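PDB 6SL9: enoyl-CoA hydratase/carnithine racemase from Thermus thermophilus JL-18, which isomerises the ring epoxide of phenylacetyl-CoA to oxepin-CoA in bacterial phenylacetic acid catabolism, as the crotonase-family isomerase PaaG. Local coordinates for the interface of chains A and B. Sequence-based numbering; all coordinates share one arbitrary frame. Chains: chain A/B, Enoyl-CoA hydratase/carnithine racemase.

Contact 1 and contact 2 are two patches of the same A-B interface, their C-alpha centres about 19 Å apart. In contact 1 helix 220-235 of chain B lies against the loop 139-142, the start of helix 143-151 and helix 77-93 of chain A; in contact 2 the start of helix 153-162 of chain A packs against helices 143-151 and 202-214 and strand 119-123 of chain B. Helix 143-151 serves both, through its first turn in chain A and its last turns in chain B. The interface is not an exact two-fold, which suits the deposited assembly of three copies and the trimeric unit typical of crotonases.

Contact 1: the interface of chains A and B. Residues chain A 85, 88-89, 116, 139-145; chain B 220, 224-225, 227.
B:Glu227 leaves helix 220-235 with CG anti to the carbonyl carbon (chi1 -74°) and stays extended beyond it, which carries its carboxylate into the loop 139-142 and the N-terminal turn of helix 143-151 of chain A. A:Ser144 takes the crowded position, OG between the backbone N and the carbonyl carbon (chi1 75°), and so presents its hydroxyl beside its own N-H. OE1 of B:Glu227 accepts from both: the hydroxyl OG of A:Ser144, at 2.6 Å, meets its anti lone pair, whereas the A:Ser144 N, at 3.0 Å, arrives nearly along the C-O axis. The other oxygen, B:Glu227 OE2, offers its syn lone pair to A:Gly142 N over 2.8 Å, in a fairly straight bond (161° at H). With both oxygens gripped, rotation of the carboxylate is restrained, and the N-H groups at the helix start would probably stabilise its charged form. A:Asp140 is a like charge nearby, its OD1 5.8 Å from B:Glu227 OE2, but OD1 accepts from A:Ser141 OG, which meets it from above the carboxylate plane.

Two leucines of the same chain B helix supply the apolar part. B:Leu224 crosses A:Val88 and A:Glu89 obliquely and slides past A:Asn85 in the opposite direction; its CD2 lies 3.8 Å from A:Gly142 CA, while CD1 reaches the A:Glu89 side chain. B:Leu220, with CG anti to the backbone N, meets A:Trp116 tip to tip, CD2 standing 3.7 Å from CH2 of the indole. It crosses A:Phe145 at about a right angle, setting CD1 over one face of the phenyl ring, toward the rim. A water links helix 77-93 and the loop 139-142 of chain A to the carboxylate of B:Glu227, through A:Asn85 OD1, A:Ser141 N and B:Glu227 OE2, the last at 2.8 Å from the water oxygen.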
loop_
_atom_site.group_PDB
_atom_site.type_symbol
_atom_site.label_atom_id
_atom_site.label_comp_id
_atom_site.label_asym_id
_atom_site.label_seq_id
_atom_site.Cartn_x
_atom_site.Cartn_y
_atom_site.Cartn_z
ATOM N N ASN A 85 7.918 -23.814 0.066
ATOM C CA ASN A 85 7.457 -22.510 -0.484
ATOM C C ASN A 85 6.694 -22.741 -1.780
ATOM O O ASN A 85 5.893 -21.897 -2.142
ATOM C CB ASN A 85 8.606 -21.492 -0.626
ATOM C CG ASN A 85 8.948 -20.724 0.625
ATOM O OD1 ASN A 85 8.129 -20.592 1.526
ATOM N ND2 ASN A 85 10.147 -20.144 0.674
ATOM N N VAL A 88 2.939 -22.078 -1.349
ATOM C CA VAL A 88 2.550 -20.651 -1.448
ATOM C C VAL A 88 2.613 -20.183 -2.882
ATOM O O VAL A 88 1.746 -19.416 -3.332
ATOM C CB VAL A 88 3.389 -19.805 -0.498
ATOM C CG1 VAL A 88 3.060 -18.339 -0.660
ATOM C CG2 VAL A 88 3.168 -20.242 0.951
ATOM N N GLU A 89 3.633 -20.613 -3.624
ATOM C CA GLU A 89 3.665 -20.281 -5.053
ATOM C C GLU A 89 2.386 -20.772 -5.733
ATOM O O GLU A 89 1.789 -20.035 -6.537
ATOM C CB GLU A 89 4.879 -20.933 -5.719
ATOM C CG GLU A 89 6.191 -20.251 -5.378
ATOM C CD GLU A 89 6.507 -19.008 -6.165
ATOM O OE1 GLU A 89 7.601 -18.440 -5.922
ATOM O OE2 GLU A 89 5.677 -18.590 -7.006
ATOM N N TRP A 116 -4.151 -15.771 1.618
ATOM C CA TRP A 116 -4.012 -16.042 0.173
ATOM C C TRP A 116 -5.354 -16.158 -0.531
ATOM O O TRP A 116 -5.362 -16.163 -1.747
ATOM C CB TRP A 116 -3.145 -17.280 -0.093
ATOM C CG TRP A 116 -1.684 -17.008 0.060
ATOM C CD1 TRP A 116 -0.854 -17.340 1.096
ATOM C CD2 TRP A 116 -0.944 -16.147 -0.806
ATOM N NE1 TRP A 116 0.366 -16.764 0.891
ATOM C CE2 TRP A 116 0.345 -16.023 -0.260
ATOM C CE3 TRP A 116 -1.260 -15.477 -1.991
ATOM C CZ2 TRP A 116 1.313 -15.215 -0.857
ATOM C CZ3 TRP A 116 -0.294 -14.682 -2.585
ATOM C CH2 TRP A 116 0.963 -14.561 -2.014
ATOM N N PRO A 139 7.802 -13.472 10.108
ATOM C CA PRO A 139 6.707 -13.939 9.274
ATOM C C PRO A 139 7.240 -14.780 8.119
ATOM O O PRO A 139 8.192 -14.403 7.470
ATOM C CB PRO A 139 6.086 -12.652 8.799
ATOM C CG PRO A 139 7.085 -11.585 8.955
ATOM C CD PRO A 139 7.847 -12.005 10.176
ATOM N N ASP A 140 6.557 -15.894 7.836
ATOM C CA ASP A 140 6.900 -16.720 6.672
ATOM C C ASP A 140 5.643 -17.090 5.907
ATOM O O ASP A 140 4.536 -16.622 6.204
ATOM C CB ASP A 140 7.838 -17.874 7.069
ATOM C CG ASP A 140 7.234 -19.030 7.850
ATOM O OD1 ASP A 140 6.011 -19.298 7.706
ATOM O OD2 ASP A 140 8.014 -19.662 8.608
ATOM N N SER A 141 5.825 -17.981 4.940
ATOM C CA SER A 141 4.738 -18.479 4.097
ATOM C C SER A 141 4.033 -17.324 3.381
ATOM O O SER A 141 2.803 -17.414 3.067
ATOM C CB SER A 141 3.784 -19.347 4.910
ATOM O OG SER A 141 4.477 -20.318 5.649
ATOM N N GLY A 142 4.775 -16.288 3.035
ATOM C CA GLY A 142 4.271 -15.145 2.312
ATOM C C GLY A 142 3.626 -14.070 3.179
ATOM O O GLY A 142 3.173 -13.073 2.590
ATOM N N LEU A 143 3.622 -14.238 4.503
ATOM C CA LEU A 143 2.920 -13.226 5.324
ATOM C C LEU A 143 3.666 -11.890 5.205
ATOM O O LEU A 143 2.997 -10.826 5.299
ATOM C CB LEU A 143 2.849 -13.692 6.764
ATOM C CG LEU A 143 2.031 -12.777 7.702
ATOM C CD1 LEU A 143 0.605 -12.661 7.217
ATOM C CD2 LEU A 143 2.101 -13.345 9.103
ATOM N N SER A 144 5.005 -11.876 5.052
ATOM C CA SER A 144 5.704 -10.580 4.970
ATOM C C SER A 144 5.367 -9.848 3.652
ATOM O O SER A 144 5.539 -8.635 3.609
ATOM C CB SER A 144 7.188 -10.724 5.134
ATOM O OG SER A 144 7.829 -11.251 3.993
ATOM N N PHE A 145 4.969 -10.584 2.645
ATOM C CA PHE A 145 4.532 -10.054 1.331
ATOM C C PHE A 145 3.109 -9.565 1.475
ATOM O O PHE A 145 2.805 -8.411 1.135
ATOM C CB PHE A 145 4.762 -11.158 0.323
ATOM C CG PHE A 145 4.308 -10.815 -1.078
ATOM C CD1 PHE A 145 3.007 -11.068 -1.476
ATOM C CD2 PHE A 145 5.179 -10.338 -2.040
ATOM C CE1 PHE A 145 2.564 -10.727 -2.731
ATOM C CE2 PHE A 145 4.763 -10.078 -3.353
ATOM C CZ PHE A 145 3.441 -10.278 -3.702
ATOM N N LEU B 220 6.889 -12.088 -5.380
ATOM C CA LEU B 220 6.540 -13.107 -4.395
ATOM C C LEU B 220 7.660 -14.139 -4.290
ATOM O O LEU B 220 8.024 -14.545 -3.172
ATOM C CB LEU B 220 5.211 -13.741 -4.718
ATOM C CG LEU B 220 4.848 -14.852 -3.769
ATOM C CD1 LEU B 220 4.679 -14.475 -2.358
ATOM C CD2 LEU B 220 3.742 -15.673 -4.242
ATOM N N LEU B 224 9.567 -14.954 -0.800
ATOM C CA LEU B 224 9.607 -16.285 -0.202
ATOM C C LEU B 224 11.040 -16.709 0.090
ATOM O O LEU B 224 11.317 -17.330 1.115
ATOM C CB LEU B 224 8.864 -17.278 -1.074
ATOM C CG LEU B 224 7.351 -17.101 -1.147
ATOM C CD1 LEU B 224 6.767 -18.040 -2.208
ATOM C CD2 LEU B 224 6.676 -17.235 0.217
ATOM N N ALA B 225 11.956 -16.499 -0.852
ATOM C CA ALA B 225 13.369 -16.855 -0.669
ATOM C C ALA B 225 13.967 -16.078 0.498
ATOM O O ALA B 225 14.705 -16.624 1.308
ATOM C CB ALA B 225 14.122 -16.617 -1.945
ATOM N N GLU B 227 12.281 -14.712 3.072
ATOM C CA GLU B 227 11.674 -15.300 4.276
ATOM C C GLU B 227 12.418 -16.568 4.698
ATOM O O GLU B 227 12.704 -16.780 5.884
ATOM C CB GLU B 227 10.200 -15.578 4.052
ATOM C CG GLU B 227 9.280 -14.380 4.033
ATOM C CD GLU B 227 7.813 -14.662 3.718
ATOM O OE1 GLU B 227 6.953 -13.739 3.797
ATOM O OE2 GLU B 227 7.539 -15.840 3.355
HETATM O O HOH W 1 8.265 -18.548 3.555
#

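Contact 2: the interface of chains A and B. Residues chain A 152-154, 157; chain B 117-118, 120, 146, 149-150, 175, 178, 212, 216.
A:Gln157 and B:Arg120 cross at about a right angle, with the amide and guanidinium planes turned 42° apart. The amide oxygen OE1 of A:Gln157 nevertheless lies in the guanidinium plane and takes a bond from NH1 of B:Arg120 at 2.9 Å, on a lone pair in its own carbonyl plane and nearly straight (168° at H); NH2 adds a weak bond to the same oxygen. The rotation and tilt of the B:Arg120 guanidinium are fixed from within chain B, since B:Arg120 NH1 also donates to B:Gly117 O at 2.8 Å, and B:Arg120 NH2 donates to B:Gly175 O nearly along the C=O axis, over 3.0 Å. B:Arg120 is bent at chi3 (-58°), and one face of its guanidinium carries CE1 of B:His178 near the rim. An alanine at B:Arg120 would remove the donors to A:Gln157 OE1, B:Gly117 O and B:Gly175 O, and would probably weaken the grip on helix 153-162 and loosen the two chain B loops.

The imidazole of B:His178 is set by its second-shell bond, in which B:Arg120 N donates to ND1 in the ring plane. That leaves B:His178 NE2 as the donor, which probably fixes the tautomer, and it reaches A:Ala154 O at 2.9 Å; the oxygen is in the ring plane, although the nitrogen stands above the carbonyl plane.

A:Leu153 crosses B:Leu150, B:Arg149 and B:Leu212 obliquely. With CG anti to the backbone N, it brings A:Leu153 CD2 to 3.8 Å from CD2 of B:Leu150. The backbone A:Leu153 N gives a bond of 3.0 Å to B:Arg149 O. A:Ala154 CB points at the edge of the guanidinium and lies 3.9 Å from B:Gly175 CA. The first turn of helix 153-162 of chain A is thus set between the end of helix 143-151, strand 119-123 and helix 202-214 of chain B.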
loop_
_atom_site.group_PDB
_atom_site.type_symbol
_atom_site.label_atom_id
_atom_site.label_comp_id
_atom_site.label_asym_id
_atom_site.label_seq_id
_atom_site.Cartn_x
_atom_site.Cartn_y
_atom_site.Cartn_z
ATOM N N GLY A 152 -1.602 -2.207 4.876
ATOM C CA GLY A 152 -0.660 -1.080 4.890
ATOM C C GLY A 152 0.483 -1.318 5.861
ATOM O O GLY A 152 0.395 -2.147 6.778
ATOM N N LEU A 153 1.568 -0.571 5.701
ATOM C CA LEU A 153 2.776 -0.809 6.512
ATOM C C LEU A 153 2.526 -0.493 7.993
ATOM O O LEU A 153 3.071 -1.190 8.864
ATOM C CB LEU A 153 3.918 0.025 5.962
ATOM C CG LEU A 153 5.207 -0.064 6.746
ATOM C CD1 LEU A 153 5.749 -1.478 6.788
ATOM C CD2 LEU A 153 6.247 0.900 6.184
ATOM N N ALA A 154 1.754 0.537 8.297
ATOM C CA ALA A 154 1.610 0.940 9.716
ATOM C C ALA A 154 0.947 -0.167 10.522
ATOM O O ALA A 154 1.445 -0.558 11.597
ATOM C CB ALA A 154 0.797 2.215 9.808
ATOM N N GLN A 157 3.280 -3.296 10.814
ATOM C CA GLN A 157 4.314 -3.166 11.898
ATOM C C GLN A 157 3.723 -3.601 13.217
ATOM O O GLN A 157 4.366 -4.371 13.989
ATOM C CB GLN A 157 4.740 -1.681 12.012
ATOM C CG GLN A 157 5.654 -1.304 10.879
ATOM C CD GLN A 157 5.838 0.216 10.846
ATOM O OE1 GLN A 157 4.898 1.018 11.076
ATOM N NE2 GLN A 157 7.015 0.558 10.414
ATOM N N GLY B 117 10.021 5.476 13.225
ATOM C CA GLY B 117 9.774 4.591 14.355
ATOM C C GLY B 117 9.075 3.328 13.911
ATOM O O GLY B 117 8.212 3.389 13.042
ATOM N N ASP B 118 9.371 2.185 14.515
ATOM C CA ASP B 118 8.610 0.938 14.295
ATOM C C ASP B 118 7.238 1.011 14.917
ATOM O O ASP B 118 6.247 0.555 14.326
ATOM C CB ASP B 118 9.358 -0.237 14.868
ATOM C CG ASP B 118 10.693 -0.451 14.242
ATOM O OD1 ASP B 118 10.772 -0.484 13.001
ATOM O OD2 ASP B 118 11.683 -0.554 15.009
ATOM N N ARG B 120 4.887 4.043 16.957
ATOM C CA ARG B 120 4.876 5.513 17.050
ATOM C C ARG B 120 3.693 5.960 17.893
ATOM O O ARG B 120 2.557 5.544 17.660
ATOM C CB ARG B 120 4.779 6.059 15.631
ATOM C CG ARG B 120 5.951 5.664 14.753
ATOM C CD ARG B 120 5.864 6.128 13.313
ATOM N NE ARG B 120 4.671 5.632 12.642
ATOM C CZ ARG B 120 4.547 4.403 12.152
ATOM N NH1 ARG B 120 5.582 3.573 12.143
ATOM N NH2 ARG B 120 3.396 4.039 11.581
ATOM N N LEU B 146 8.359 6.312 2.806
ATOM C CA LEU B 146 7.503 5.905 3.917
ATOM C C LEU B 146 6.063 6.324 3.769
ATOM O O LEU B 146 5.172 5.541 4.099
ATOM C CB LEU B 146 8.045 6.514 5.220
ATOM C CG LEU B 146 9.260 5.860 5.861
ATOM C CD1 LEU B 146 9.592 6.642 7.108
ATOM C CD2 LEU B 146 8.993 4.404 6.219
ATOM N N ARG B 149 3.574 4.110 1.800
ATOM C CA ARG B 149 3.464 2.773 2.434
ATOM C C ARG B 149 2.602 2.863 3.714
ATOM O O ARG B 149 1.836 1.922 4.026
ATOM C CB ARG B 149 4.914 2.289 2.740
ATOM C CG ARG B 149 5.711 1.950 1.466
ATOM C CD ARG B 149 7.176 1.729 1.721
ATOM N NE ARG B 149 7.951 1.108 0.671
ATOM C CZ ARG B 149 8.195 1.679 -0.498
ATOM N NH1 ARG B 149 7.879 2.960 -0.640
ATOM N NH2 ARG B 149 8.915 1.057 -1.451
ATOM N N LEU B 150 2.760 3.942 4.499
ATOM C CA LEU B 150 2.070 4.068 5.795
ATOM C C LEU B 150 0.612 4.476 5.614
ATOM O O LEU B 150 -0.206 3.995 6.423
ATOM C CB LEU B 150 2.797 5.068 6.687
ATOM C CG LEU B 150 4.189 4.667 7.154
ATOM C CD1 LEU B 150 4.828 5.830 7.871
ATOM C CD2 LEU B 150 4.140 3.443 8.057
ATOM N N GLY B 175 -2.751 6.120 10.267
ATOM C CA GLY B 175 -1.578 5.236 10.480
ATOM C C GLY B 175 -0.260 5.973 10.630
ATOM O O GLY B 175 0.781 5.306 10.815
ATOM N N HIS B 178 0.470 4.959 15.977
ATOM C CA HIS B 178 -0.273 3.789 16.501
ATOM C C HIS B 178 -1.131 4.121 17.727
ATOM O O HIS B 178 -2.047 3.373 17.996
ATOM C CB HIS B 178 0.702 2.658 16.808
ATOM C CG HIS B 178 1.467 2.185 15.598
ATOM N ND1 HIS B 178 2.785 2.513 15.423
ATOM C CD2 HIS B 178 1.081 1.403 14.558
ATOM C CE1 HIS B 178 3.168 1.899 14.302
ATOM N NE2 HIS B 178 2.138 1.259 13.727
ATOM N N LEU B 212 10.036 -6.208 6.086
ATOM C CA LEU B 212 9.102 -5.105 5.812
ATOM C C LEU B 212 9.738 -4.063 4.931
ATOM O O LEU B 212 9.054 -3.557 4.025
ATOM C CB LEU B 212 8.626 -4.489 7.117
ATOM C CG LEU B 212 7.676 -5.366 7.950
ATOM C CD1 LEU B 212 7.384 -4.675 9.259
ATOM C CD2 LEU B 212 6.405 -5.676 7.158
ATOM N N TYR B 216 7.774 -4.367 -0.732
ATOM C CA TYR B 216 7.031 -3.882 -1.915
ATOM C C TYR B 216 7.808 -4.074 -3.230
ATOM O O TYR B 216 7.174 -4.180 -4.278
ATOM C CB TYR B 216 6.640 -2.410 -1.740
ATOM C CG TYR B 216 5.646 -2.185 -0.621
ATOM C CD1 TYR B 216 4.295 -2.399 -0.794
ATOM C CD2 TYR B 216 6.095 -1.839 0.641
ATOM C CE1 TYR B 216 3.387 -2.221 0.232
ATOM C CE2 TYR B 216 5.209 -1.668 1.675
ATOM C CZ TYR B 216 3.853 -1.812 1.462
ATOM O OH TYR B 216 3.022 -1.542 2.508
#